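Local coordinates for protein beta-hexosaminidase Amuc_2018 (Akkermansia muciniphila, PDB 6JEB) that hydrolyses terminal non-reducing N-acetylglucosamine and N-acetylgalactosamine residues from beta-linked glycans such as N-glycans and chitobiose, as a family 20 glycoside hydrolase, at residues A[28-32]-A[50-55]; A[361-367]-A[411-415]; A[329-333]-A[380-384]. One frame throughout, in Å; residues are numbered along the deposited sequence. Where two conformers were deposited one is given.

Contact 1 (A[28-32]-A[50-55]); sequences DQEVP and LASGGR
Asp28 and Leu50 run out together on one face of a parallel strand pair, with Asp28 OD1 4.0 Å from Leu50 CD2. Both side chains run with CG anti to the backbone N (chi1 -178° for Asp28), which turns the carboxylate along the strand toward Ser52, on the same face. A water joins Asp28 and Ser52: it donates to Asp28 OD1 and to Gln29 O and accepts from Ser52 OG, 2.7 Å away. Ser52 OG in turn accepts from a second water, which reaches Glu30 OE1 by a longer bond; the extended Glu30 chain carries OE1 to 3.7 Å from Gly54 CA, near the start of the helix that follows. The other face holds Gln29, Ala51 and, just past the strand end, Val31, whose CG1 meets Ala51 CB at 4.0 Å. Here a third water bridges Gln29 OE1 and Leu50 O. Three backbone bonds join the strands in parallel register: Gln29 N to Leu50 O, Ser52 N to Gln29 O (2.9 Å) and Val31 N to Ser52 O (2.8 Å). Asp28 OD2 also forms a salt bridge with Arg58, which ties the edge of the sheet to helix 55-73. Strand 47-52 has strand 25-30 on one side and the antiparallel strand 39-44 on the other, within the mixed sheet of the family 20 domain 2 region; Leu50 reaches Leu62 of helix 55-73, which packs on the Asp28, Leu50 and Ser52 face.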
ATOM      1  N   ASP A  28     -15.031 -18.933  21.605  1.00 13.87           N
ATOM      2  CA  ASP A  28     -14.629 -18.407  20.303  1.00 14.52           C
ATOM      3  C   ASP A  28     -15.798 -18.762  19.390  1.00 13.34           C
ATOM      4  O   ASP A  28     -15.884 -19.894  18.908  1.00 15.77           O
ATOM      5  CB  ASP A  28     -13.341 -19.086  19.859  1.00 14.60           C
ATOM      6  CG  ASP A  28     -12.812 -18.579  18.524  1.00 16.13           C
ATOM      7  OD1 ASP A  28     -13.475 -17.755  17.856  1.00 17.14           O
ATOM      8  OD2 ASP A  28     -11.702 -19.015  18.146  1.00 17.16           O
ATOM      9  N   GLN A  29     -16.706 -17.808  19.195  1.00 14.47           N
ATOM     10  CA  GLN A  29     -18.006 -18.082  18.598  1.00 15.03           C
ATOM     11  C   GLN A  29     -18.265 -17.128  17.449  1.00 14.23           C
ATOM     12  O   GLN A  29     -17.904 -15.951  17.516  1.00 14.83           O
ATOM     13  CB  GLN A  29     -19.119 -17.870  19.627  1.00 18.51           C
ATOM     14  CG  GLN A  29     -19.040 -18.796  20.815  1.00 24.55           C
ATOM     15  CD  GLN A  29     -20.172 -18.563  21.789  1.00 33.17           C
ATOM     16  OE1 GLN A  29     -20.051 -17.765  22.719  1.00 37.78           O
ATOM     17  NE2 GLN A  29     -21.290 -19.245  21.572  1.00 36.62           N
ATOM     18  N   GLU A  30     -18.898 -17.639  16.397  1.00 15.23           N
ATOM     19  CA  GLU A  30     -19.423 -16.801  15.330  1.00 16.31           C
ATOM     20  C   GLU A  30     -20.876 -16.480  15.649  1.00 17.33           C
ATOM     21  O   GLU A  30     -21.683 -17.388  15.870  1.00 19.24           O
ATOM     22  CB  GLU A  30     -19.338 -17.511  13.983  1.00 20.15           C
ATOM     23  CG  GLU A  30     -19.807 -16.632  12.851  1.00 26.04           C
ATOM     24  CD  GLU A  30     -19.460 -17.200  11.497  1.00 32.52           C
ATOM     25  OE1 GLU A  30     -18.259 -17.250  11.163  1.00 36.80           O
ATOM     26  OE2 GLU A  30     -20.387 -17.605  10.771  1.00 34.72           O
ATOM     27  N   VAL A  31     -21.200 -15.191  15.681  1.00 16.75           N
ATOM     28  CA  VAL A  31     -22.525 -14.743  16.114  1.00 18.58           C
ATOM     29  C   VAL A  31     -23.186 -13.932  15.005  1.00 19.81           C
ATOM     30  O   VAL A  31     -22.520 -13.138  14.325  1.00 21.34           O
ATOM     31  CB  VAL A  31     -22.452 -13.968  17.440  1.00 20.88           C
ATOM     32  CG1 VAL A  31     -21.843 -14.831  18.546  1.00 20.74           C
ATOM     33  CG2 VAL A  31     -21.662 -12.688  17.276  1.00 23.35           C
ATOM     34  N   PRO A  32     -24.494 -14.094  14.793  1.00 23.40           N
ATOM     35  CA  PRO A  32     -25.144 -13.432  13.648  1.00 28.50           C
ATOM     36  C   PRO A  32     -25.326 -11.943  13.827  1.00 30.93           C
ATOM     37  O   PRO A  32     -25.458 -11.225  12.825  1.00 32.80           O
ATOM     38  CB  PRO A  32     -26.506 -14.130  13.576  1.00 29.36           C
ATOM     39  CG  PRO A  32     -26.774 -14.546  14.999  1.00 29.10           C
ATOM     40  CD  PRO A  32     -25.433 -14.937  15.556  1.00 25.06           C
ATOM     41  N   LEU A  50     -14.276 -14.497  22.858  1.00 13.63           N
ATOM     42  CA  LEU A  50     -14.287 -13.848  21.555  1.00 13.01           C
ATOM     43  C   LEU A  50     -15.570 -14.205  20.816  1.00 12.81           C
ATOM     44  O   LEU A  50     -15.907 -15.383  20.680  1.00 14.33           O
ATOM     45  CB  LEU A  50     -13.066 -14.265  20.733  1.00 13.28           C
ATOM     46  CG  LEU A  50     -12.974 -13.640  19.337  1.00 13.19           C
ATOM     47  CD1 LEU A  50     -12.874 -12.126  19.389  1.00 14.72           C
ATOM     48  CD2 LEU A  50     -11.773 -14.215  18.599  1.00 15.88           C
ATOM     49  N   ALA A  51     -16.288 -13.187  20.360  1.00 13.49           N
ATOM     50  CA  ALA A  51     -17.413 -13.351  19.450  1.00 13.07           C
ATOM     51  C   ALA A  51     -17.093 -12.554  18.198  1.00 13.24           C
ATOM     52  O   ALA A  51     -16.515 -11.469  18.283  1.00 14.18           O
ATOM     53  CB  ALA A  51     -18.701 -12.807  20.078  1.00 14.97           C
ATOM     54  N   SER A  52     -17.440 -13.089  17.032  1.00 12.21           N
ATOM     55  CA  SER A  52     -17.153 -12.377  15.794  1.00 12.62           C
ATOM     56  C   SER A  52     -18.273 -12.630  14.800  1.00 12.73           C
ATOM     57  O   SER A  52     -18.987 -13.631  14.888  1.00 15.25           O
ATOM     58  CB  SER A  52     -15.791 -12.783  15.219  1.00 16.57           C
ATOM     59  OG  SER A  52     -15.741 -14.178  15.002  1.00 19.72           O
ATOM     60  N   GLY A  53     -18.433 -11.706  13.849  1.00 12.74           N
ATOM     61  CA  GLY A  53     -19.475 -11.874  12.852  1.00 13.93           C
ATOM     62  C   GLY A  53     -19.081 -12.697  11.648  1.00 14.33           C
ATOM     63  O   GLY A  53     -19.943 -13.055  10.836  1.00 17.84           O
ATOM     64  N   GLY A  54     -17.794 -12.994  11.509  1.00 13.35           N
ATOM     65  CA  GLY A  54     -17.302 -13.739  10.365  1.00 14.61           C
ATOM     66  C   GLY A  54     -15.808 -13.911  10.506  1.00 14.73           C
ATOM     67  O   GLY A  54     -15.196 -13.439  11.469  1.00 14.99           O
ATOM     68  N   ARG A  55     -15.219 -14.576   9.505  1.00 14.72           N
ATOM     69  CA  ARG A  55     -13.794 -14.888   9.583  0.60 16.83           C
ATOM     70  C   ARG A  55     -12.945 -13.623   9.660  1.00 15.30           C
ATOM     71  O   ARG A  55     -11.932 -13.600  10.371  1.00 14.78           O
ATOM     72  CB  ARG A  55     -13.365 -15.781   8.415  0.60 23.34           C
ATOM     73  CG  ARG A  55     -14.041 -17.167   8.361  0.60 26.09           C
ATOM     74  CD  ARG A  55     -13.589 -18.145   9.465  0.60 26.50           C
ATOM     75  NE  ARG A  55     -12.205 -18.602   9.332  0.60 24.87           N
ATOM     76  CZ  ARG A  55     -11.645 -19.544  10.093  0.60 22.72           C
ATOM     77  NH1 ARG A  55     -12.347 -20.145  11.043  0.60 21.74           N
ATOM     78  NH2 ARG A  55     -10.376 -19.883   9.908  0.60 21.95           N
TER
HETATM   79  O   HOH W   1     -15.036 -15.565  17.251  1.00 17.34           O
HETATM   80  O   HOH W   2     -17.664 -16.021  22.850  1.00 20.96           O
HETATM   81  O   HOH W   3     -16.183 -16.365  13.521  1.00 34.92           O

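Contact 2 (A[361-367]-A[411-415]); sequences QRNWGWM and LYRAY
A single backbone carbonyl takes both terminal nitrogens of an arginine: Arg413 meets Arg362 O end-on, NH2 at 2.8 Å and NH1 at 3.2 Å. The oxygen lies in the guanidinium plane, and NH2 comes in on one of its lone pairs. With CG anti to the carbonyl carbon (chi1 -67°), the chain bends once at chi2 and then runs extended to the loop. Met367 SD sits at the edge of the same guanidinium, 4.2 Å from NH1. Arg413 NE pairs with Glu463 and NH1 also bonds Asp354 O, in a substrate-binding residue, so the group's rotation is fixed from several sides. Cut back to an alanine, this position is likely to leave Arg362 O without its two donors and Glu463 without its salt-bridge mate. Alongside, Gln361 reaches out from the loop to meet Tyr412: its NE2 gives Tyr412 OH a 2.9 Å bond that lies in the amide plane, at the ring edge. NE2 also bonds Gln460 O, and Tyr412 OH has a further partner in Asn462. The contact thus fastens the loop between strand 342-345 and helix 372-376 to the end of helix 407-414, with the C-terminal residues packed against both and Leu411 packing on Phe112 and Met115 of helix 106-118.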
ATOM      1  N   GLN A 361      16.860  14.153   9.089  1.00 21.00           N
ATOM      2  CA  GLN A 361      17.142  12.872   8.469  1.00 19.23           C
ATOM      3  C   GLN A 361      17.139  13.029   6.952  1.00 20.62           C
ATOM      4  O   GLN A 361      16.602  13.999   6.407  1.00 22.07           O
ATOM      5  CB  GLN A 361      16.123  11.832   8.936  1.00 17.58           C
ATOM      6  CG  GLN A 361      16.215  11.571  10.439  1.00 19.20           C
ATOM      7  CD  GLN A 361      15.321  10.441  10.900  1.00 18.41           C
ATOM      8  OE1 GLN A 361      14.194  10.276  10.416  1.00 18.12           O
ATOM      9  NE2 GLN A 361      15.820   9.647  11.834  1.00 19.03           N
ATOM     10  N   ARG A 362      17.756  12.066   6.264  1.00 20.39           N
ATOM     11  CA  ARG A 362      18.019  12.223   4.834  1.00 22.06           C
ATOM     12  C   ARG A 362      16.744  12.542   4.062  1.00 21.44           C
ATOM     13  O   ARG A 362      15.746  11.815   4.147  1.00 20.24           O
ATOM     14  CB  ARG A 362      18.694  10.971   4.265  1.00 25.03           C
ATOM     15  CG  ARG A 362      20.048  10.637   4.896  1.00 28.64           C
ATOM     16  CD  ARG A 362      21.079  11.739   4.698  1.00 34.82           C
ATOM     17  NE  ARG A 362      21.486  11.878   3.304  1.00 36.98           N
ATOM     18  CZ  ARG A 362      22.467  11.182   2.734  1.00 39.67           C
ATOM     19  NH1 ARG A 362      23.155  10.284   3.431  1.00 38.86           N
ATOM     20  NH2 ARG A 362      22.767  11.388   1.458  1.00 41.25           N
ATOM     21  N   ASN A 363      16.780  13.647   3.320  1.00 21.31           N
ATOM     22  CA  ASN A 363      15.659  14.063   2.491  1.00 22.85           C
ATOM     23  C   ASN A 363      16.016  14.100   1.016  1.00 22.22           C
ATOM     24  O   ASN A 363      15.169  14.467   0.193  1.00 22.81           O
ATOM     25  CB  ASN A 363      15.086  15.409   2.966  1.00 23.64           C
ATOM     26  CG  ASN A 363      15.843  16.614   2.420  1.00 27.65           C
ATOM     27  OD1 ASN A 363      17.045  16.556   2.148  1.00 28.46           O
ATOM     28  ND2 ASN A 363      15.129  17.720   2.256  1.00 31.31           N
ATOM     29  N   TRP A 364      17.246  13.733   0.661  1.00 23.41           N
ATOM     30  CA  TRP A 364      17.682  13.594  -0.726  1.00 24.21           C
ATOM     31  C   TRP A 364      17.535  14.890  -1.516  1.00 27.35           C
ATOM     32  O   TRP A 364      17.474  14.874  -2.750  1.00 29.26           O
ATOM     33  CB  TRP A 364      17.018  12.381  -1.395  1.00 24.98           C
ATOM     34  CG  TRP A 364      17.100  11.203  -0.467  1.00 24.68           C
ATOM     35  CD1 TRP A 364      16.082  10.646   0.261  1.00 26.53           C
ATOM     36  CD2 TRP A 364      18.290  10.498  -0.091  1.00 26.00           C
ATOM     37  NE1 TRP A 364      16.565   9.616   1.036  1.00 26.04           N
ATOM     38  CE2 TRP A 364      17.916   9.506   0.836  1.00 27.33           C
ATOM     39  CE3 TRP A 364      19.635  10.600  -0.466  1.00 28.35           C
ATOM     40  CZ2 TRP A 364      18.840   8.624   1.398  1.00 27.32           C
ATOM     41  CZ3 TRP A 364      20.545   9.716   0.085  1.00 28.98           C
ATOM     42  CH2 TRP A 364      20.145   8.744   1.008  1.00 29.16           C
ATOM     43  N   GLY A 365      17.500  16.016  -0.806  1.00 27.76           N
ATOM     44  CA  GLY A 365      17.446  17.326  -1.412  1.00 29.31           C
ATOM     45  C   GLY A 365      16.064  17.834  -1.754  1.00 32.12           C
ATOM     46  O   GLY A 365      15.955  18.920  -2.339  1.00 33.76           O
ATOM     47  N   TRP A 366      15.001  17.103  -1.409  1.00 29.51           N
ATOM     48  CA  TRP A 366      13.674  17.555  -1.814  1.00 30.43           C
ATOM     49  C   TRP A 366      12.541  17.157  -0.870  1.00 27.87           C
ATOM     50  O   TRP A 366      11.517  17.844  -0.833  1.00 31.37           O
ATOM     51  CB  TRP A 366      13.353  17.086  -3.236  1.00 31.04           C
ATOM     52  CG  TRP A 366      13.214  15.602  -3.361  1.00 31.27           C
ATOM     53  CD1 TRP A 366      14.212  14.702  -3.597  1.00 33.90           C
ATOM     54  CD2 TRP A 366      12.003  14.842  -3.259  1.00 31.17           C
ATOM     55  NE1 TRP A 366      13.701  13.427  -3.644  1.00 35.11           N
ATOM     56  CE2 TRP A 366      12.347  13.486  -3.440  1.00 33.23           C
ATOM     57  CE3 TRP A 366      10.663  15.175  -3.029  1.00 30.24           C
ATOM     58  CZ2 TRP A 366      11.400  12.463  -3.402  1.00 31.58           C
ATOM     59  CZ3 TRP A 366       9.722  14.156  -2.988  1.00 30.31           C
ATOM     60  CH2 TRP A 366      10.096  12.818  -3.174  1.00 31.00           C
ATOM     61  N   MET A 367      12.688  16.064  -0.119  1.00 23.69           N
ATOM     62  CA  MET A 367      11.556  15.542   0.640  1.00 22.26           C
ATOM     63  C   MET A 367      11.256  16.415   1.851  1.00 22.45           C
ATOM     64  O   MET A 367      12.163  16.793   2.602  1.00 25.02           O
ATOM     65  CB  MET A 367      11.840  14.125   1.126  1.00 20.60           C
ATOM     66  CG  MET A 367      11.988  13.086   0.040  1.00 21.34           C
ATOM     67  SD  MET A 367      12.420  11.538   0.841  1.00 20.29           S
ATOM     68  CE  MET A 367      12.323  10.390  -0.535  1.00 22.11           C
ATOM     69  N   LEU A 411      11.714  -0.816   7.202  1.00 13.68           N
ATOM     70  CA  LEU A 411      10.981  -0.774   8.461  1.00 13.93           C
ATOM     71  C   LEU A 411      11.283   0.498   9.231  1.00 14.07           C
ATOM     72  O   LEU A 411      10.408   1.007   9.941  1.00 15.07           O
ATOM     73  CB  LEU A 411      11.310  -1.999   9.317  1.00 14.77           C
ATOM     74  CG  LEU A 411      10.828  -3.346   8.772  1.00 14.63           C
ATOM     75  CD1 LEU A 411      11.306  -4.474   9.690  1.00 15.64           C
ATOM     76  CD2 LEU A 411       9.305  -3.372   8.610  1.00 16.62           C
ATOM     77  N   TYR A 412      12.510   1.019   9.116  1.00 13.31           N
ATOM     78  CA  TYR A 412      12.834   2.250   9.823  1.00 13.92           C
ATOM     79  C   TYR A 412      11.914   3.386   9.396  1.00 14.48           C
ATOM     80  O   TYR A 412      11.440   4.156  10.238  1.00 15.16           O
ATOM     81  CB  TYR A 412      14.301   2.654   9.631  1.00 14.51           C
ATOM     82  CG  TYR A 412      14.606   3.831  10.516  1.00 15.39           C
ATOM     83  CD1 TYR A 412      14.989   3.640  11.837  1.00 15.34           C
ATOM     84  CD2 TYR A 412      14.446   5.133  10.051  1.00 15.18           C
ATOM     85  CE1 TYR A 412      15.231   4.717  12.674  1.00 15.89           C
ATOM     86  CE2 TYR A 412      14.670   6.215  10.873  1.00 15.89           C
ATOM     87  CZ  TYR A 412      15.068   6.001  12.183  1.00 17.36           C
ATOM     88  OH  TYR A 412      15.285   7.072  13.004  1.00 18.34           O
ATOM     89  N   ARG A 413      11.659   3.516   8.087  1.00 13.36           N
ATOM     90  CA  ARG A 413      10.769   4.583   7.636  1.00 13.65           C
ATOM     91  C   ARG A 413       9.295   4.200   7.711  1.00 12.81           C
ATOM     92  O   ARG A 413       8.455   5.074   7.937  1.00 14.71           O
ATOM     93  CB  ARG A 413      11.172   5.103   6.251  1.00 13.82           C
ATOM     94  CG  ARG A 413      12.512   5.818   6.310  1.00 15.24           C
ATOM     95  CD  ARG A 413      12.657   7.036   5.397  1.00 15.57           C
ATOM     96  NE  ARG A 413      13.890   7.741   5.744  1.00 15.51           N
ATOM     97  CZ  ARG A 413      14.316   8.885   5.202  1.00 15.37           C
ATOM     98  NH1 ARG A 413      13.616   9.490   4.249  1.00 16.69           N
ATOM     99  NH2 ARG A 413      15.458   9.425   5.624  1.00 16.99           N
ATOM    100  N   ALA A 414       8.960   2.917   7.569  1.00 13.22           N
ATOM    101  CA  ALA A 414       7.552   2.533   7.613  1.00 13.57           C
ATOM    102  C   ALA A 414       6.963   2.692   9.009  1.00 13.31           C
ATOM    103  O   ALA A 414       5.818   3.136   9.150  1.00 14.33           O
ATOM    104  CB  ALA A 414       7.365   1.102   7.107  1.00 14.38           C
ATOM    105  N   TYR A 415       7.726   2.323  10.060  1.00 13.23           N
ATOM    106  CA  TYR A 415       7.268   2.342  11.445  1.00 13.71           C
ATOM    107  C   TYR A 415       8.007   3.411  12.241  1.00 13.32           C
ATOM    108  O   TYR A 415       9.192   3.663  11.996  1.00 14.97           O
ATOM    109  CB  TYR A 415       7.472   0.970  12.113  1.00 14.09           C
ATOM    110  CG  TYR A 415       6.505  -0.045  11.552  1.00 13.24           C
ATOM    111  CD1 TYR A 415       5.234  -0.192  12.099  1.00 14.21           C
ATOM    112  CD2 TYR A 415       6.830  -0.793  10.424  1.00 13.06           C
ATOM    113  CE1 TYR A 415       4.324  -1.071  11.560  1.00 14.58           C
ATOM    114  CE2 TYR A 415       5.925  -1.689   9.874  1.00 13.28           C
ATOM    115  CZ  TYR A 415       4.670  -1.814  10.444  1.00 13.12           C
ATOM    116  OH  TYR A 415       3.757  -2.684   9.913  1.00 14.49           O
TER

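Contact 3 (A[329-333]-A[380-384]); sequences ALQSI and PAFGK
A type I' beta turn, Ala381 to Lys384, packs against the first turn of helix 329-339 in the TIM-barrel catalytic domain. Phe382, at a turn position with positive phi, carries the contact: Ala329 CB lies over one face of its ring in a CH-pi contact, 3.9 Å from the centroid and offset toward the rim, with Phe382 CZ the nearest ring atom at 3.6 Å. The bond from Phe382 CA to CB points toward the helix, and CG anti to the carbonyl carbon (chi1 -73°) lays a ring face under Ala329 CB. Leu330 sets CD2 3.7 Å from Phe382 CB, while Ile333 CD1 comes to 4.1 Å from Phe382 CD1. Ile333 and Lys384 run antiparallel to each other, Ile333 CG2 against the aliphatic Lys384 CD at 3.8 Å. Beyond CD the bent lysine chain takes NZ to a salt bridge with Glu388 of helix 386-389. No hydrogen bond crosses between the two segments; the contact is apolar packing and the CH-pi contact. Inside the turn, Lys384 N bonds Ala381 O. Behind Phe382 and Ile333 stands barrel strand 342-345, reached through Met345, so the turn and helix 329-339 meet over that strand, with helix 386-389 next along the chain.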
ATOM      1  N   ALA A 329      -5.983  17.054  -1.812  1.00 23.41           N
ATOM      2  CA  ALA A 329      -6.861  16.069  -1.182  1.00 24.97           C
ATOM      3  C   ALA A 329      -8.327  16.481  -1.269  1.00 26.81           C
ATOM      4  O   ALA A 329      -9.179  15.691  -1.694  1.00 25.94           O
ATOM      5  CB  ALA A 329      -6.450  15.847   0.275  1.00 24.47           C
ATOM      6  N   LEU A 330      -8.641  17.712  -0.859  1.00 27.57           N
ATOM      7  CA  LEU A 330     -10.033  18.155  -0.851  1.00 29.08           C
ATOM      8  C   LEU A 330     -10.608  18.200  -2.261  1.00 28.66           C
ATOM      9  O   LEU A 330     -11.729  17.731  -2.498  1.00 28.80           O
ATOM     10  CB  LEU A 330     -10.141  19.522  -0.181  1.00 30.90           C
ATOM     11  CG  LEU A 330      -9.761  19.514   1.296  1.00 36.86           C
ATOM     12  CD1 LEU A 330      -9.563  20.931   1.807  1.00 39.49           C
ATOM     13  CD2 LEU A 330     -10.840  18.801   2.091  1.00 37.85           C
ATOM     14  N   GLN A 331      -9.852  18.753  -3.209  1.00 27.79           N
ATOM     15  CA  GLN A 331     -10.323  18.798  -4.588  1.00 28.81           C
ATOM     16  C   GLN A 331     -10.534  17.395  -5.142  1.00 25.54           C
ATOM     17  O   GLN A 331     -11.498  17.149  -5.877  1.00 26.59           O
ATOM     18  CB  GLN A 331      -9.335  19.585  -5.451  1.00 33.21           C
ATOM     19  CG  GLN A 331      -9.017  20.985  -4.928  1.00 40.21           C
ATOM     20  CD  GLN A 331      -7.825  21.015  -3.974  1.00 44.94           C
ATOM     21  OE1 GLN A 331      -7.756  20.248  -3.006  1.00 41.77           O
ATOM     22  NE2 GLN A 331      -6.876  21.905  -4.250  1.00 47.29           N
ATOM     23  N   SER A 332      -9.655  16.455  -4.784  1.00 22.10           N
ATOM     24  CA  SER A 332      -9.797  15.086  -5.267  1.00 22.21           C
ATOM     25  C   SER A 332     -11.060  14.433  -4.725  1.00 21.95           C
ATOM     26  O   SER A 332     -11.765  13.731  -5.458  1.00 22.56           O
ATOM     27  CB  SER A 332      -8.565  14.269  -4.887  1.00 23.76           C
ATOM     28  OG  SER A 332      -7.399  14.818  -5.478  1.00 25.23           O
ATOM     29  N   ILE A 333     -11.357  14.643  -3.441  1.00 20.59           N
ATOM     30  CA  ILE A 333     -12.583  14.095  -2.866  1.00 20.94           C
ATOM     31  C   ILE A 333     -13.796  14.612  -3.627  1.00 23.53           C
ATOM     32  O   ILE A 333     -14.691  13.846  -4.008  1.00 24.46           O
ATOM     33  CB  ILE A 333     -12.665  14.416  -1.362  1.00 21.55           C
ATOM     34  CG1 ILE A 333     -11.527  13.722  -0.603  1.00 21.88           C
ATOM     35  CG2 ILE A 333     -14.020  13.999  -0.799  1.00 23.78           C
ATOM     36  CD1 ILE A 333     -11.385  14.185   0.833  1.00 22.84           C
ATOM     37  N   PRO A 380      -8.931  10.583   6.935  1.00 16.28           N
ATOM     38  CA  PRO A 380      -9.047  10.333   5.486  1.00 17.05           C
ATOM     39  C   PRO A 380     -10.162  11.106   4.818  1.00 18.42           C
ATOM     40  O   PRO A 380     -10.061  11.407   3.620  1.00 19.13           O
ATOM     41  CB  PRO A 380      -9.279   8.817   5.414  1.00 16.12           C
ATOM     42  CG  PRO A 380      -8.598   8.292   6.637  1.00 16.17           C
ATOM     43  CD  PRO A 380      -8.898   9.322   7.701  1.00 15.59           C
ATOM     44  N   ALA A 381     -11.214  11.457   5.560  1.00 18.01           N
ATOM     45  CA  ALA A 381     -12.333  12.222   5.028  1.00 20.14           C
ATOM     46  C   ALA A 381     -12.124  13.725   5.120  1.00 20.70           C
ATOM     47  O   ALA A 381     -12.950  14.478   4.594  1.00 22.32           O
ATOM     48  CB  ALA A 381     -13.625  11.852   5.760  1.00 21.63           C
ATOM     49  N   PHE A 382     -11.047  14.174   5.763  1.00 19.35           N
ATOM     50  CA  PHE A 382     -10.749  15.600   5.899  1.00 22.12           C
ATOM     51  C   PHE A 382     -11.940  16.383   6.448  1.00 26.50           C
ATOM     52  O   PHE A 382     -12.243  17.495   6.004  1.00 29.99           O
ATOM     53  CB  PHE A 382     -10.212  16.186   4.592  1.00 22.18           C
ATOM     54  CG  PHE A 382      -8.810  15.767   4.293  1.00 23.10           C
ATOM     55  CD1 PHE A 382      -8.547  14.530   3.728  1.00 23.05           C
ATOM     56  CD2 PHE A 382      -7.746  16.594   4.610  1.00 24.48           C
ATOM     57  CE1 PHE A 382      -7.247  14.131   3.475  1.00 23.61           C
ATOM     58  CE2 PHE A 382      -6.445  16.203   4.354  1.00 27.03           C
ATOM     59  CZ  PHE A 382      -6.195  14.968   3.786  1.00 26.82           C
ATOM     60  N   GLY A 383     -12.625  15.784   7.421  1.00 25.37           N
ATOM     61  CA  GLY A 383     -13.740  16.420   8.089  1.00 27.15           C
ATOM     62  C   GLY A 383     -15.022  16.492   7.292  1.00 28.73           C
ATOM     63  O   GLY A 383     -15.991  17.093   7.772  1.00 32.59           O
ATOM     64  N   LYS A 384     -15.070  15.894   6.101  1.00 28.47           N
ATOM     65  CA  LYS A 384     -16.242  16.021   5.251  1.00 30.34           C
ATOM     66  C   LYS A 384     -17.326  15.029   5.670  1.00 32.61           C
ATOM     67  O   LYS A 384     -17.024  13.923   6.128  1.00 33.12           O
ATOM     68  CB  LYS A 384     -15.866  15.781   3.792  1.00 31.84           C
ATOM     69  CG  LYS A 384     -14.969  16.859   3.197  1.00 36.13           C
ATOM     70  CD  LYS A 384     -14.934  16.772   1.677  1.00 43.56           C
ATOM     71  CE  LYS A 384     -15.350  18.101   1.047  1.00 48.43           C
ATOM     72  NZ  LYS A 384     -16.215  17.932  -0.160  1.00 51.05           N
TER

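How the contacts relate
Contact 1 comes first along the chain and stands apart, in the mixed sheet of the domain 2 region; its centre is about 41 Å from that of contact 2 and about 34 Å from that of contact 3, and contacts 1 and 2 lie on opposite sides of the chain's centre. Contacts 2 and 3 share the catalytic domain, their centres about 25 Å apart and their nearest atoms about 16 Å apart. Their segments alternate, in the order 329-333, 361-367, 380-384, 411-415, with barrel strand 342-345 between the first two and strand 392-399 between the last two. Contact 2 lies nearer the substrate-binding residues, whereas contact 1 is away from the annotated sites.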